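Local coordinates for conserved hypothetical protein TA1206 (Thermoplasma acidophilum, PDB 1QW2) that is of unknown function but, as a DUF1805-family beta/alpha protein, assembles as four chains with a beta-sheet continuing from one subunit into another, at residues L47-S52 / V76-Q81; V86-G91 / R95-K100; Q9-E14 / Y20-S25. One frame throughout, in Å; residues are numbered along the deposited sequence.

In the fold
The three contacts follow one another along the chain, contact 3 first, then contact 1, then contact 2. Contacts 1 and 3 both reach the mixed six-stranded sheet but lie on opposite sides of the chain's centre, their centres 20 Å apart and their nearest atoms about 11 Å apart; both also touch the second subunit. Contact 2 adjoins both. Its centre is 13 Å from that of contact 1, where Val76 O lies 2.8 Å from Gly91 N, probably a hydrogen bond, and 19 Å from that of contact 3, where Tyr20 OH lies 2.9 Å from Ile98 O, again a probable hydrogen bond. The function is unknown, so no active site can be assigned to any of the three.

Contact 1: residues L47-S52 / V76-Q81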
loop_
_atom_site.group_PDB
_atom_site.type_symbol
_atom_site.label_atom_id
_atom_site.label_comp_id
_atom_site.label_asym_id
_atom_site.label_seq_id
_atom_site.Cartn_x
_atom_site.Cartn_y
_atom_site.Cartn_z
ATOM N N LEU A 47 -1.009 18.615 6.357
ATOM C CA LEU A 47 -0.395 19.271 5.206
ATOM C C LEU A 47 0.124 20.661 5.532
ATOM O O LEU A 47 -0.566 21.468 6.156
ATOM C CB LEU A 47 -1.387 19.385 4.045
ATOM C CG LEU A 47 -0.855 20.143 2.821
ATOM C CD1 LEU A 47 0.284 19.360 2.190
ATOM C CD2 LEU A 47 -1.973 20.354 1.807
ATOM N N ASN A 48 1.358 20.922 5.107
ATOM C CA ASN A 48 1.993 22.223 5.287
ATOM C C ASN A 48 1.738 22.978 3.981
ATOM O O ASN A 48 2.387 22.706 2.971
ATOM C CB ASN A 48 3.498 22.047 5.491
ATOM C CG ASN A 48 4.193 23.342 5.833
ATOM O OD1 ASN A 48 3.837 24.405 5.320
ATOM N ND2 ASN A 48 5.203 23.261 6.697
HETATM N N MSE A 49 0.786 23.910 3.996
HETATM C CA MSE A 49 0.455 24.670 2.791
HETATM C C MSE A 49 1.621 25.519 2.285
HETATM O O MSE A 49 1.719 25.800 1.089
HETATM C CB MSE A 49 -0.774 25.550 3.049
HETATM C CG MSE A 49 -1.273 26.353 1.832
HETATM SE SE MSE A 49 -1.673 25.313 0.242
HETATM C CE MSE A 49 -3.181 24.306 0.902
ATOM N N GLU A 50 2.513 25.931 3.180
ATOM C CA GLU A 50 3.647 26.730 2.738
ATOM C C GLU A 50 4.510 25.899 1.791
ATOM O O GLU A 50 5.080 26.416 0.829
ATOM C CB GLU A 50 4.478 27.205 3.931
ATOM C CG GLU A 50 3.697 28.047 4.925
ATOM C CD GLU A 50 4.592 28.743 5.934
ATOM O OE1 GLU A 50 5.482 28.081 6.504
ATOM O OE2 GLU A 50 4.398 29.955 6.161
ATOM N N THR A 51 4.596 24.600 2.056
ATOM C CA THR A 51 5.384 23.723 1.204
ATOM C C THR A 51 4.690 23.547 -0.145
ATOM O O THR A 51 5.332 23.587 -1.196
ATOM C CB THR A 51 5.588 22.363 1.881
ATOM O OG1 THR A 51 6.231 22.576 3.144
ATOM C CG2 THR A 51 6.458 21.455 1.026
ATOM N N SER A 52 3.374 23.359 -0.121
ATOM C CA SER A 52 2.618 23.203 -1.356
ATOM C C SER A 52 2.819 24.427 -2.247
ATOM O O SER A 52 2.991 24.298 -3.462
ATOM C CB SER A 52 1.123 23.043 -1.057
ATOM O OG SER A 52 0.878 21.883 -0.283
ATOM N N VAL A 76 -12.749 23.485 2.200
ATOM C CA VAL A 76 -11.351 23.827 1.997
ATOM C C VAL A 76 -10.976 24.907 3.002
ATOM O O VAL A 76 -11.638 25.941 3.069
ATOM C CB VAL A 76 -11.127 24.372 0.573
ATOM C CG1 VAL A 76 -9.721 24.944 0.438
ATOM C CG2 VAL A 76 -11.352 23.263 -0.441
ATOM N N VAL A 77 -9.932 24.667 3.791
ATOM C CA VAL A 77 -9.489 25.655 4.773
ATOM C C VAL A 77 -8.406 26.536 4.163
ATOM O O VAL A 77 -8.346 27.746 4.410
ATOM C CB VAL A 77 -8.948 24.968 6.045
ATOM C CG1 VAL A 77 -8.443 26.011 7.031
ATOM C CG2 VAL A 77 -10.053 24.130 6.678
ATOM N N GLU A 78 -7.554 25.918 3.354
ATOM C CA GLU A 78 -6.483 26.618 2.664
ATOM C C GLU A 78 -6.383 26.077 1.246
ATOM O O GLU A 78 -6.527 24.879 1.021
ATOM C CB GLU A 78 -5.146 26.406 3.367
ATOM C CG GLU A 78 -4.959 27.192 4.639
ATOM C CD GLU A 78 -3.575 26.994 5.212
ATOM O OE1 GLU A 78 -3.361 25.987 5.916
ATOM O OE2 GLU A 78 -2.695 27.837 4.939
ATOM N N ALA A 79 -6.149 26.970 0.295
ATOM C CA ALA A 79 -6.005 26.590 -1.103
ATOM C C ALA A 79 -4.681 27.154 -1.595
ATOM O O ALA A 79 -4.347 28.306 -1.306
ATOM C CB ALA A 79 -7.155 27.167 -1.929
ATOM N N SER A 80 -3.918 26.354 -2.332
ATOM C CA SER A 80 -2.634 26.830 -2.835
ATOM C C SER A 80 -2.864 27.904 -3.882
ATOM O O SER A 80 -3.974 28.069 -4.393
ATOM C CB SER A 80 -1.831 25.686 -3.456
ATOM O OG SER A 80 -2.405 25.273 -4.682
ATOM N N GLN A 81 -1.804 28.631 -4.210
ATOM C CA GLN A 81 -1.912 29.685 -5.206
ATOM C C GLN A 81 -2.350 29.118 -6.555
ATOM O O GLN A 81 -3.210 29.696 -7.221
ATOM C CB GLN A 81 -0.576 30.411 -5.337
ATOM C CG GLN A 81 -0.133 31.068 -4.042
ATOM C CD GLN A 81 1.187 31.789 -4.171
ATOM O OE1 GLN A 81 1.229 33.016 -4.278
ATOM N NE2 GLN A 81 2.275 31.032 -4.169
HETATM O O HOH W 1 -0.603 24.860 6.247
#
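Met49, a selenomethionine at the start of helix 49-54, lays its bent side chain against strand 78-79 and the Ser80 that follows it, and does most of the touching. With CG anti to the backbone N (chi1 -177°) and bends at chi2 and chi3, the chain runs antiparallel to the Glu78 side chain and its end reaches the backbone of the other segment. There the packing is tight: Met49 SE lies 3.6 Å from Ser80 CA and 3.7 Å from Ser80 CB, while Met49 CE sits 3.4 Å from Glu78 O and also touches Glu78 CB. No direct hydrogen bond joins the two segments; a water does.

The looser side is polar and partly exposed. The Glu78 carboxylate comes alongside the base of Met49, its OE2 3.5 Å from Met49 CB. Its other oxygen, Glu78 OE1, forms a salt bridge with Arg61 and accepts from the water at 3.0 Å; that water in turn accepts from Met49 N at 2.8 Å and gives a weak bond to Leu47 O, linking the first turn of the helix to the carboxylate.

Both segments lead into helices: Asn48 OD1 receives Glu50 N and Thr51 N in weak capping bonds, and Ser80 OG caps Ala83 N while also bonding to Asp57 O and Ala59 N. The arrangement is a helix N-terminus, capped by asparagine, packed on the outermost strand of the sheet within this chain, where Val77 and Glu78 both face Arg61 in a classic beta bulge of the DUF1805 beta/alpha fold.

Contact 2: residues V86-G91 / R95-K100; sequences VGINPG and RNVIDK
Lys100 NZ donates to Val86 O at 2.8 Å, the one hydrogen bond between these segments. The ammonium approaches in the carbonyl plane, with a C=O...N angle of 147°. Lys100 CG is anti to its own carbonyl carbon (chi1 -65°) and the chain is fully extended beyond it, which carries NZ across to the loop.

The methylene part of the same chain is also used. The lysine chain and Ile88 lie alongside with their ends pointing opposite ways, Lys100 CD 4.0 Å from Ile88 CG1 and Lys100 CB 4.0 Å from Ile88 CD1. Beside it, Ile88 CG1 meets Val97 CB at 4.1 Å, and Ile88 CG2 lies near Val97 CG2; the two buried branched side chains cross obliquely. Val86 touches the lysine more loosely, through CG2. Truncation to an alanine here would probably leave Val86 O without its ammonium partner and open a gap beside Ile88 where the methylenes now lie.

The next shell sets these groups in place. Gly87, at positive phi, is the C-prime residue of the Schellman motif that ends helix 81-85, with Ile88 N bonded to Ala83 O and Gly87 N to Gln84 O. Its CA lies 3.8 Å from Lys100 NZ, and a side chain there would collide with the ammonium. On the other segment, Lys100 N bonds to Val97 O at 3.0 Å, holding the turn that presents both residues to Ile88, which also packs on Leu101.

The chemistry thus divides in two: a buried aliphatic pair, and a partly exposed lysine whose positive charge meets a carbonyl close to a helix C-terminus, where the helix dipole would be expected to favour it.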
loop_
_atom_site.group_PDB
_atom_site.type_symbol
_atom_site.label_atom_id
_atom_site.label_comp_id
_atom_site.label_asym_id
_atom_site.label_seq_id
_atom_site.Cartn_x
_atom_site.Cartn_y
_atom_site.Cartn_z
ATOM N N VAL A 86 -7.237 28.262 -10.503
ATOM C CA VAL A 86 -8.245 27.505 -11.240
ATOM C C VAL A 86 -9.629 27.615 -10.606
ATOM O O VAL A 86 -10.534 26.839 -10.925
ATOM C CB VAL A 86 -7.854 26.015 -11.402
ATOM C CG1 VAL A 86 -6.607 25.901 -12.264
ATOM C CG2 VAL A 86 -7.630 25.376 -10.049
ATOM N N GLY A 87 -9.786 28.580 -9.701
ATOM C CA GLY A 87 -11.081 28.814 -9.081
ATOM C C GLY A 87 -11.379 28.237 -7.713
ATOM O O GLY A 87 -12.468 28.460 -7.186
ATOM N N ILE A 88 -10.435 27.506 -7.129
ATOM C CA ILE A 88 -10.654 26.916 -5.811
ATOM C C ILE A 88 -10.310 27.912 -4.711
ATOM O O ILE A 88 -9.228 28.498 -4.704
ATOM C CB ILE A 88 -9.794 25.652 -5.610
ATOM C CG1 ILE A 88 -10.109 24.629 -6.704
ATOM C CG2 ILE A 88 -10.071 25.050 -4.235
ATOM C CD1 ILE A 88 -9.228 23.402 -6.662
ATOM N N ASN A 89 -11.237 28.103 -3.781
ATOM C CA ASN A 89 -11.010 29.031 -2.684
ATOM C C ASN A 89 -11.439 28.471 -1.342
ATOM O O ASN A 89 -12.241 27.537 -1.266
ATOM C CB ASN A 89 -11.753 30.350 -2.920
ATOM C CG ASN A 89 -11.158 31.163 -4.054
ATOM O OD1 ASN A 89 -11.622 31.097 -5.189
ATOM N ND2 ASN A 89 -10.117 31.927 -3.750
ATOM N N PRO A 90 -10.890 29.033 -0.257
ATOM C CA PRO A 90 -11.232 28.591 1.093
ATOM C C PRO A 90 -12.747 28.710 1.221
ATOM O O PRO A 90 -13.333 29.708 0.789
ATOM C CB PRO A 90 -10.507 29.600 1.977
ATOM C CG PRO A 90 -9.306 29.958 1.163
ATOM C CD PRO A 90 -9.868 30.096 -0.225
ATOM N N GLY A 91 -13.381 27.694 1.792
ATOM C CA GLY A 91 -14.822 27.726 1.943
ATOM C C GLY A 91 -15.523 26.738 1.033
ATOM O O GLY A 91 -16.604 26.250 1.360
ATOM N N ARG A 95 -16.004 18.157 -2.423
ATOM C CA ARG A 95 -16.741 17.426 -3.453
ATOM C C ARG A 95 -17.092 18.314 -4.646
ATOM O O ARG A 95 -17.132 17.852 -5.787
ATOM C CB ARG A 95 -18.026 16.840 -2.860
ATOM C CG ARG A 95 -18.795 15.929 -3.805
ATOM C CD ARG A 95 -18.029 14.642 -4.087
ATOM N NE ARG A 95 -18.748 13.764 -5.007
ATOM C CZ ARG A 95 -18.992 14.053 -6.282
ATOM N NH1 ARG A 95 -18.572 15.200 -6.799
ATOM N NH2 ARG A 95 -19.659 13.194 -7.042
ATOM N N ASN A 96 -17.329 19.594 -4.374
ATOM C CA ASN A 96 -17.701 20.548 -5.413
ATOM C C ASN A 96 -16.547 21.049 -6.280
ATOM O O ASN A 96 -16.775 21.679 -7.313
ATOM C CB ASN A 96 -18.415 21.748 -4.781
ATOM C CG ASN A 96 -19.749 21.377 -4.155
ATOM O OD1 ASN A 96 -20.370 22.189 -3.467
ATOM N ND2 ASN A 96 -20.200 20.150 -4.395
ATOM N N VAL A 97 -15.311 20.775 -5.872
ATOM C CA VAL A 97 -14.164 21.233 -6.649
ATOM C C VAL A 97 -13.124 20.152 -6.920
ATOM O O VAL A 97 -12.095 20.424 -7.537
ATOM C CB VAL A 97 -13.453 22.416 -5.954
ATOM C CG1 VAL A 97 -14.431 23.572 -5.762
ATOM C CG2 VAL A 97 -12.874 21.969 -4.618
ATOM N N ILE A 98 -13.396 18.930 -6.475
ATOM C CA ILE A 98 -12.458 17.825 -6.663
ATOM C C ILE A 98 -12.140 17.584 -8.138
ATOM O O ILE A 98 -11.052 17.123 -8.483
ATOM C CB ILE A 98 -13.016 16.521 -6.044
ATOM C CG1 ILE A 98 -11.906 15.477 -5.937
ATOM C CG2 ILE A 98 -14.159 15.987 -6.892
ATOM C CD1 ILE A 98 -10.813 15.853 -4.972
ATOM N N ASP A 99 -13.093 17.900 -9.007
ATOM C CA ASP A 99 -12.903 17.716 -10.438
ATOM C C ASP A 99 -11.671 18.471 -10.932
ATOM O O ASP A 99 -11.028 18.064 -11.899
ATOM C CB ASP A 99 -14.141 18.205 -11.191
ATOM C CG ASP A 99 -14.374 19.692 -11.018
ATOM O OD1 ASP A 99 -13.648 20.489 -11.649
ATOM O OD2 ASP A 99 -15.277 20.065 -10.241
ATOM N N LYS A 100 -11.339 19.570 -10.262
ATOM C CA LYS A 100 -10.191 20.376 -10.656
ATOM C C LYS A 100 -8.851 19.803 -10.201
ATOM O O LYS A 100 -7.792 20.351 -10.516
ATOM C CB LYS A 100 -10.363 21.809 -10.145
ATOM C CG LYS A 100 -11.547 22.521 -10.791
ATOM C CD LYS A 100 -11.777 23.914 -10.233
ATOM C CE LYS A 100 -12.898 24.612 -10.992
ATOM N NZ LYS A 100 -13.145 25.991 -10.496
#

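Contact 3: residues Q9-E14 / Y20-S25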
loop_
_atom_site.group_PDB
_atom_site.type_symbol
_atom_site.label_atom_id
_atom_site.label_comp_id
_atom_site.label_asym_id
_atom_site.label_seq_id
_atom_site.Cartn_x
_atom_site.Cartn_y
_atom_site.Cartn_z
ATOM N N GLN A 9 -4.744 2.206 4.262
ATOM C CA GLN A 9 -5.798 1.937 3.299
ATOM C C GLN A 9 -5.458 2.686 2.027
ATOM O O GLN A 9 -5.087 3.859 2.069
ATOM C CB GLN A 9 -7.153 2.412 3.825
ATOM C CG GLN A 9 -7.716 1.583 4.962
ATOM C CD GLN A 9 -9.083 2.069 5.398
ATOM O OE1 GLN A 9 -9.240 3.212 5.827
ATOM N NE2 GLN A 9 -10.083 1.201 5.286
ATOM N N ILE A 10 -5.580 2.005 0.895
ATOM C CA ILE A 10 -5.294 2.606 -0.397
ATOM C C ILE A 10 -6.461 2.249 -1.299
ATOM O O ILE A 10 -6.674 1.080 -1.613
ATOM C CB ILE A 10 -4.002 2.034 -0.998
ATOM C CG1 ILE A 10 -2.877 2.116 0.033
ATOM C CG2 ILE A 10 -3.627 2.807 -2.257
ATOM C CD1 ILE A 10 -1.656 1.310 -0.338
ATOM N N ASP A 11 -7.225 3.252 -1.709
ATOM C CA ASP A 11 -8.377 2.999 -2.557
ATOM C C ASP A 11 -8.354 3.818 -3.827
ATOM O O ASP A 11 -7.944 4.977 -3.829
ATOM C CB ASP A 11 -9.665 3.310 -1.794
ATOM C CG ASP A 11 -9.862 2.421 -0.584
ATOM O OD1 ASP A 11 -10.640 2.811 0.310
ATOM O OD2 ASP A 11 -9.253 1.331 -0.524
ATOM N N SER A 12 -8.791 3.198 -4.915
ATOM C CA SER A 12 -8.878 3.881 -6.193
ATOM C C SER A 12 -10.356 4.193 -6.341
ATOM O O SER A 12 -11.188 3.285 -6.374
ATOM C CB SER A 12 -8.412 2.970 -7.329
ATOM O OG SER A 12 -7.048 2.628 -7.168
ATOM N N ILE A 13 -10.689 5.475 -6.405
ATOM C CA ILE A 13 -12.079 5.872 -6.535
ATOM C C ILE A 13 -12.300 6.683 -7.797
ATOM O O ILE A 13 -11.374 7.300 -8.325
ATOM C CB ILE A 13 -12.545 6.697 -5.319
ATOM C CG1 ILE A 13 -11.749 7.999 -5.234
ATOM C CG2 ILE A 13 -12.360 5.885 -4.042
ATOM C CD1 ILE A 13 -12.214 8.926 -4.129
ATOM N N GLU A 14 -13.535 6.668 -8.283
ATOM C CA GLU A 14 -13.884 7.408 -9.481
ATOM C C GLU A 14 -14.966 8.422 -9.145
ATOM O O GLU A 14 -15.969 8.092 -8.509
ATOM C CB GLU A 14 -14.373 6.450 -10.569
ATOM C CG GLU A 14 -14.637 7.113 -11.908
ATOM C CD GLU A 14 -14.911 6.105 -13.005
ATOM O OE1 GLU A 14 -14.020 5.273 -13.283
ATOM O OE2 GLU A 14 -16.013 6.143 -13.590
ATOM N N TYR A 20 -9.080 8.877 -8.831
ATOM C CA TYR A 20 -8.329 9.488 -7.742
ATOM C C TYR A 20 -7.809 8.406 -6.812
ATOM O O TYR A 20 -8.386 7.322 -6.716
ATOM C CB TYR A 20 -9.229 10.429 -6.936
ATOM C CG TYR A 20 -9.813 11.568 -7.733
ATOM C CD1 TYR A 20 -9.156 12.793 -7.819
ATOM C CD2 TYR A 20 -11.013 11.412 -8.421
ATOM C CE1 TYR A 20 -9.685 13.839 -8.576
ATOM C CE2 TYR A 20 -11.548 12.445 -9.178
ATOM C CZ TYR A 20 -10.880 13.655 -9.253
ATOM O OH TYR A 20 -11.419 14.673 -10.005
ATOM N N GLN A 21 -6.718 8.705 -6.120
ATOM C CA GLN A 21 -6.151 7.761 -5.175
ATOM C C GLN A 21 -6.406 8.283 -3.767
ATOM O O GLN A 21 -5.993 9.395 -3.430
ATOM C CB GLN A 21 -4.646 7.609 -5.404
ATOM C CG GLN A 21 -4.283 7.095 -6.789
ATOM C CD GLN A 21 -4.793 5.688 -7.049
ATOM O OE1 GLN A 21 -4.746 5.200 -8.178
ATOM N NE2 GLN A 21 -5.276 5.028 -6.004
ATOM N N PHE A 22 -7.118 7.501 -2.964
ATOM C CA PHE A 22 -7.385 7.876 -1.584
ATOM C C PHE A 22 -6.441 7.066 -0.712
ATOM O O PHE A 22 -6.324 5.850 -0.870
ATOM C CB PHE A 22 -8.825 7.561 -1.173
ATOM C CG PHE A 22 -9.079 7.739 0.299
ATOM C CD1 PHE A 22 -9.086 9.008 0.872
ATOM C CD2 PHE A 22 -9.271 6.634 1.124
ATOM C CE1 PHE A 22 -9.277 9.181 2.242
ATOM C CE2 PHE A 22 -9.465 6.795 2.497
ATOM C CZ PHE A 22 -9.467 8.070 3.057
ATOM N N PHE A 23 -5.765 7.745 0.203
ATOM C CA PHE A 23 -4.835 7.083 1.100
ATOM C C PHE A 23 -5.101 7.502 2.535
ATOM O O PHE A 23 -5.392 8.664 2.806
ATOM C CB PHE A 23 -3.391 7.437 0.717
ATOM C CG PHE A 23 -2.356 6.900 1.668
ATOM C CD1 PHE A 23 -1.890 7.677 2.730
ATOM C CD2 PHE A 23 -1.847 5.617 1.503
ATOM C CE1 PHE A 23 -0.927 7.177 3.611
ATOM C CE2 PHE A 23 -0.890 5.112 2.375
ATOM C CZ PHE A 23 -0.428 5.893 3.432
ATOM N N LYS A 24 -5.023 6.541 3.446
ATOM C CA LYS A 24 -5.205 6.801 4.865
ATOM C C LYS A 24 -4.262 5.885 5.621
ATOM O O LYS A 24 -4.189 4.688 5.350
ATOM C CB LYS A 24 -6.640 6.525 5.319
ATOM C CG LYS A 24 -6.818 6.760 6.815
ATOM C CD LYS A 24 -8.237 6.476 7.276
ATOM C CE LYS A 24 -8.339 6.596 8.789
ATOM N NZ LYS A 24 -9.712 6.308 9.282
ATOM N N SER A 25 -3.537 6.451 6.573
ATOM C CA SER A 25 -2.591 5.679 7.353
ATOM C C SER A 25 -2.514 6.244 8.753
ATOM O O SER A 25 -2.806 7.422 8.970
ATOM C CB SER A 25 -1.206 5.761 6.703
ATOM O OG SER A 25 -0.197 5.256 7.557
#
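Ser12 OG is held from two chains: it accepts from Gln21 NE2 at 3.2 Å across the strand pair, and hydrogen-bonds Gln21 OE1 of the fourth subunit. The segments belong to the beta hairpin of strands 3-15 and 18-25 and run antiparallel. The Gln21 chain folds back at chi2 (-64°) to bring its amide over to Ser12 OG, which sits somewhat tilted from the amide plane.

Three hydrogen-bonded pairs fix the register: Gln9 with Lys24, Asp11 with Phe22, and Ile13 with Tyr20. The Asp11 pair is the straightest, Phe22 N reaching Asp11 O at 2.8 Å with an angle of 172°. Between them, CA-H...O contacts such as Phe23 CA to Gln9 O at 3.4 Å fill in.

Side chains alternate between two faces. Gln9, Asp11, Ile13, Tyr20, Phe22 and Lys24 share one, where Ile13 CG1 meets Tyr20 CB at 3.9 Å and Gln9 lies beside the extended Lys24, whose NZ goes on to Lys66 O.

Ile10, Ser12, Gln21 and Phe23 take the other face, where Ile10 CG1 lies at the ring edge of Phe23 of the same chain, 3.9 Å from Phe23 CD2. Around the hairpin, helix 68-73 packs on Ile13 and Phe22, Phe23 of the second subunit stacks on Phe23, and a strand of the third subunit pairs antiparallel with 9-14, its Gln4 NE2 giving a weak hydrogen bond to Asp11 OD1. That same Asp11 OD1 sits at the edge of the Phe22 ring, 4.1 Å from Phe22 CD2, the carboxylate and ring planes 38° apart.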